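Local coordinates for conserved hypothetical protein NMB0706 (Neisseria meningitidis, PDB 1RV9) that is of unknown function, but belongs to the multi-copper polyphenol oxidoreductase laccase family and is probably an enzyme whose activity remains to be assigned, at residues Phe183-Phe194 against Asp205-Arg216. Residues are numbered along the deposited sequence; the frame is centred on the assembly and turned at random.
Sequences FCTPMPEAATAF and DLYALARLILKR
A beta-hairpin, strands 194-198 and 201-204, is closed at its base where Ala193 meets Asp205: Asp205 N donates to Ala193 O over 2.9 Å. Asp205, lying between strand 201-204 and helix 206-217, also N-caps that helix. Its CG lies anti to the backbone N (chi1 -171°), turning the carboxylate back over the first helical turn, where OD1 accepts from Ala208 N at 3.0 Å. That N-H reaches the oxygen from above the carboxylate plane.

Past this junction, along the helix, residues 206-216 pack against the 3-10 segment 188-193 and the end of helix 177-184, showing how a short hairpin can bring the elements flanking it side by side. Leu209 buries more surface here than any other residue of the two segments. Its CD1 sits over the face of the Phe183 ring, 3.9 Å from the centroid and 10° off the normal, a CH-pi contact. The other branch, CD2, presses tightly on Ala193 CB at 3.5 Å and also touches Ala190 CB and, obliquely, Phe194 CE1. Leu141 and Ala142 of helix 138-143 also touch Phe183.

A turn further along, Leu212 CD1 lies against the 3-10 backbone, 3.6 Å from Glu189 O. This carbonyl accepts from both Thr192 N and Thr192 OG1; with chi1 at 59° the hydroxyl folds back to it, the OG1-to-O distance being 2.8 Å. Nearer the C-terminal end of the helix, Met187 SD rests 4.1 Å from Ile213 CG1, and Glu189 OE2 stays 4.6 Å from NH1 of the exposed Arg216, a separation at which the opposite charges probably attract only weakly.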
loop_
_atom_site.group_PDB
_atom_site.type_symbol
_atom_site.label_atom_id
_atom_site.label_comp_id
_atom_site.label_asym_id
_atom_site.label_seq_id
_atom_site.Cartn_x
_atom_site.Cartn_y
_atom_site.Cartn_z
ATOM N N PHE A 183 -17.833 6.380 1.945
ATOM C CA PHE A 183 -17.416 5.872 3.246
ATOM C C PHE A 183 -18.465 6.058 4.337
ATOM O O PHE A 183 -18.865 5.102 4.999
ATOM C CB PHE A 183 -16.139 6.584 3.703
ATOM C CG PHE A 183 -14.897 6.145 2.983
ATOM C CD1 PHE A 183 -14.231 4.986 3.364
ATOM C CD2 PHE A 183 -14.376 6.908 1.944
ATOM C CE1 PHE A 183 -13.058 4.595 2.724
ATOM C CE2 PHE A 183 -13.203 6.525 1.297
ATOM C CZ PHE A 183 -12.543 5.367 1.689
ATOM N N CYS A 184 -18.909 7.300 4.508
ATOM C CA CYS A 184 -19.848 7.652 5.567
ATOM C C CYS A 184 -21.307 7.231 5.473
ATOM O O CYS A 184 -21.988 7.167 6.497
ATOM C CB CYS A 184 -19.768 9.155 5.815
ATOM S SG CYS A 184 -18.090 9.695 6.149
ATOM N N THR A 185 -21.810 6.957 4.275
ATOM C CA THR A 185 -23.199 6.533 4.177
ATOM C C THR A 185 -23.297 5.116 4.751
ATOM O O THR A 185 -24.119 4.850 5.631
ATOM C CB THR A 185 -23.710 6.582 2.719
ATOM O OG1 THR A 185 -23.775 7.947 2.289
ATOM C CG2 THR A 185 -25.098 5.969 2.614
ATOM N N PRO A 186 -22.449 4.190 4.273
ATOM C CA PRO A 186 -22.495 2.819 4.793
ATOM C C PRO A 186 -21.782 2.655 6.144
ATOM O O PRO A 186 -22.036 1.694 6.872
ATOM C CB PRO A 186 -21.834 2.010 3.683
ATOM C CG PRO A 186 -20.833 2.968 3.132
ATOM C CD PRO A 186 -21.616 4.256 3.056
ATOM N N MET A 187 -20.900 3.595 6.476
ATOM C CA MET A 187 -20.153 3.555 7.734
ATOM C C MET A 187 -20.092 4.961 8.339
ATOM O O MET A 187 -19.103 5.673 8.188
ATOM C CB MET A 187 -18.737 3.023 7.478
ATOM C CG MET A 187 -17.814 3.050 8.680
ATOM S SD MET A 187 -16.168 2.407 8.289
ATOM C CE MET A 187 -16.048 1.083 9.442
ATOM N N PRO A 188 -21.162 5.374 9.041
ATOM C CA PRO A 188 -21.290 6.686 9.684
ATOM C C PRO A 188 -20.114 7.150 10.535
ATOM O O PRO A 188 -19.781 8.334 10.537
ATOM C CB PRO A 188 -22.570 6.538 10.503
ATOM C CG PRO A 188 -23.386 5.630 9.651
ATOM C CD PRO A 188 -22.377 4.573 9.266
ATOM N N GLU A 189 -19.489 6.228 11.263
ATOM C CA GLU A 189 -18.362 6.585 12.117
ATOM C C GLU A 189 -17.178 7.107 11.306
ATOM O O GLU A 189 -16.278 7.751 11.847
ATOM C CB GLU A 189 -17.914 5.377 12.944
ATOM C CG GLU A 189 -17.527 4.166 12.111
ATOM C CD GLU A 189 -18.644 3.142 11.997
ATOM O OE1 GLU A 189 -19.789 3.526 11.671
ATOM O OE2 GLU A 189 -18.370 1.945 12.227
ATOM N N ALA A 190 -17.184 6.828 10.007
ATOM C CA ALA A 190 -16.103 7.263 9.128
ATOM C C ALA A 190 -16.051 8.784 8.994
ATOM O O ALA A 190 -15.055 9.343 8.536
ATOM C CB ALA A 190 -16.261 6.624 7.754
ATOM N N ALA A 191 -17.126 9.454 9.394
ATOM C CA ALA A 191 -17.173 10.911 9.310
ATOM C C ALA A 191 -16.076 11.539 10.164
ATOM O O ALA A 191 -15.648 12.665 9.912
ATOM C CB ALA A 191 -18.542 11.419 9.755
ATOM N N THR A 192 -15.620 10.808 11.176
ATOM C CA THR A 192 -14.571 11.312 12.052
ATOM C C THR A 192 -13.243 11.439 11.312
ATOM O O THR A 192 -12.329 12.119 11.778
ATOM C CB THR A 192 -14.366 10.388 13.272
ATOM O OG1 THR A 192 -14.026 9.070 12.822
ATOM C CG2 THR A 192 -15.635 10.325 14.112
ATOM N N ALA A 193 -13.146 10.784 10.156
ATOM C CA ALA A 193 -11.927 10.815 9.355
ATOM C C ALA A 193 -11.970 11.854 8.233
ATOM O O ALA A 193 -11.068 11.916 7.398
ATOM C CB ALA A 193 -11.651 9.425 8.775
ATOM N N PHE A 194 -13.030 12.658 8.212
ATOM C CA PHE A 194 -13.181 13.716 7.216
ATOM C C PHE A 194 -13.369 15.040 7.935
ATOM O O PHE A 194 -14.059 15.104 8.952
ATOM C CB PHE A 194 -14.411 13.491 6.328
ATOM C CG PHE A 194 -14.283 12.336 5.377
ATOM C CD1 PHE A 194 -14.586 11.043 5.786
ATOM C CD2 PHE A 194 -13.866 12.549 4.067
ATOM C CE1 PHE A 194 -14.478 9.973 4.896
ATOM C CE2 PHE A 194 -13.755 11.487 3.170
ATOM C CZ PHE A 194 -14.060 10.198 3.586
ATOM N N ASP A 205 -8.698 11.667 5.748
ATOM C CA ASP A 205 -7.590 11.031 6.449
ATOM C C ASP A 205 -7.596 9.529 6.157
ATOM O O ASP A 205 -8.299 8.763 6.819
ATOM C CB ASP A 205 -7.736 11.268 7.956
ATOM C CG ASP A 205 -6.524 10.819 8.742
ATOM O OD1 ASP A 205 -5.729 10.006 8.219
ATOM O OD2 ASP A 205 -6.374 11.272 9.898
ATOM N N LEU A 206 -6.818 9.111 5.162
ATOM C CA LEU A 206 -6.752 7.701 4.796
ATOM C C LEU A 206 -6.276 6.810 5.935
ATOM O O LEU A 206 -6.722 5.671 6.065
ATOM C CB LEU A 206 -5.838 7.505 3.585
ATOM C CG LEU A 206 -6.372 7.971 2.231
ATOM C CD1 LEU A 206 -5.231 7.963 1.214
ATOM C CD2 LEU A 206 -7.513 7.062 1.781
ATOM N N TYR A 207 -5.360 7.316 6.755
ATOM C CA TYR A 207 -4.858 6.522 7.867
ATOM C C TYR A 207 -5.979 6.259 8.863
ATOM O O TYR A 207 -6.170 5.131 9.316
ATOM C CB TYR A 207 -3.705 7.240 8.574
ATOM C CG TYR A 207 -2.486 7.470 7.709
ATOM C CD1 TYR A 207 -1.932 6.435 6.954
ATOM C CD2 TYR A 207 -1.870 8.720 7.666
ATOM C CE1 TYR A 207 -0.791 6.644 6.180
ATOM C CE2 TYR A 207 -0.731 8.938 6.896
ATOM C CZ TYR A 207 -0.197 7.897 6.158
ATOM O OH TYR A 207 0.932 8.114 5.402
ATOM N N ALA A 208 -6.720 7.311 9.197
ATOM C CA ALA A 208 -7.821 7.188 10.144
ATOM C C ALA A 208 -8.916 6.283 9.592
ATOM O O ALA A 208 -9.505 5.488 10.326
ATOM C CB ALA A 208 -8.387 8.560 10.467
ATOM N N LEU A 209 -9.196 6.407 8.298
ATOM C CA LEU A 209 -10.213 5.569 7.675
ATOM C C LEU A 209 -9.772 4.112 7.745
ATOM O O LEU A 209 -10.567 3.230 8.058
ATOM C CB LEU A 209 -10.434 5.979 6.212
ATOM C CG LEU A 209 -11.215 7.280 5.977
ATOM C CD1 LEU A 209 -11.133 7.673 4.505
ATOM C CD2 LEU A 209 -12.672 7.092 6.393
ATOM N N ALA A 210 -8.500 3.860 7.454
ATOM C CA ALA A 210 -7.983 2.498 7.497
ATOM C C ALA A 210 -8.027 1.938 8.914
ATOM O O ALA A 210 -8.393 0.784 9.111
ATOM C CB ALA A 210 -6.557 2.453 6.953
ATOM N N ARG A 211 -7.655 2.752 9.900
ATOM C CA ARG A 211 -7.676 2.290 11.287
ATOM C C ARG A 211 -9.087 1.911 11.716
ATOM O O ARG A 211 -9.282 0.914 12.410
ATOM C CB ARG A 211 -7.122 3.361 12.232
ATOM C CG ARG A 211 -5.640 3.640 12.066
ATOM C CD ARG A 211 -5.062 4.357 13.282
ATOM N NE ARG A 211 -3.729 4.888 13.013
ATOM C CZ ARG A 211 -3.498 5.987 12.302
ATOM N NH1 ARG A 211 -4.513 6.677 11.794
ATOM N NH2 ARG A 211 -2.252 6.393 12.084
ATOM N N LEU A 212 -10.070 2.709 11.306
ATOM C CA LEU A 212 -11.465 2.435 11.647
ATOM C C LEU A 212 -11.906 1.104 11.050
ATOM O O LEU A 212 -12.484 0.255 11.734
ATOM C CB LEU A 212 -12.379 3.542 11.108
ATOM C CG LEU A 212 -12.528 4.840 11.898
ATOM C CD1 LEU A 212 -13.335 5.847 11.087
ATOM C CD2 LEU A 212 -13.220 4.548 13.225
ATOM N N ILE A 213 -11.634 0.930 9.762
ATOM C CA ILE A 213 -12.003 -0.284 9.054
ATOM C C ILE A 213 -11.294 -1.510 9.628
ATOM O O ILE A 213 -11.922 -2.543 9.869
ATOM C CB ILE A 213 -11.694 -0.129 7.544
ATOM C CG1 ILE A 213 -12.641 0.916 6.946
ATOM C CG2 ILE A 213 -11.837 -1.464 6.823
ATOM C CD1 ILE A 213 -12.277 1.363 5.540
ATOM N N LEU A 214 -9.990 -1.394 9.857
ATOM C CA LEU A 214 -9.223 -2.506 10.408
ATOM C C LEU A 214 -9.702 -2.869 11.811
ATOM O O LEU A 214 -9.850 -4.049 12.134
ATOM C CB LEU A 214 -7.735 -2.154 10.441
ATOM C CG LEU A 214 -7.057 -2.057 9.072
ATOM C CD1 LEU A 214 -5.725 -1.336 9.209
ATOM C CD2 LEU A 214 -6.870 -3.457 8.492
ATOM N N LYS A 215 -9.936 -1.856 12.640
ATOM C CA LYS A 215 -10.406 -2.088 13.999
ATOM C C LYS A 215 -11.769 -2.751 14.001
ATOM O O LYS A 215 -12.012 -3.685 14.764
ATOM C CB LYS A 215 -10.474 -0.769 14.780
ATOM C CG LYS A 215 -9.175 -0.382 15.482
ATOM C CD LYS A 215 -8.123 -1.480 15.364
ATOM C CE LYS A 215 -7.212 -1.531 16.575
ATOM N NZ LYS A 215 -6.217 -2.632 16.445
ATOM N N ARG A 216 -12.661 -2.270 13.143
ATOM C CA ARG A 216 -13.997 -2.834 13.065
ATOM C C ARG A 216 -13.959 -4.292 12.622
ATOM O O ARG A 216 -14.823 -5.087 12.996
ATOM C CB ARG A 216 -14.866 -2.030 12.092
ATOM C CG ARG A 216 -16.271 -2.593 11.950
ATOM C CD ARG A 216 -17.104 -1.832 10.937
ATOM N NE ARG A 216 -16.591 -1.967 9.577
ATOM C CZ ARG A 216 -17.245 -1.552 8.497
ATOM N NH1 ARG A 216 -18.437 -0.979 8.624
ATOM N NH2 ARG A 216 -16.710 -1.705 7.294
#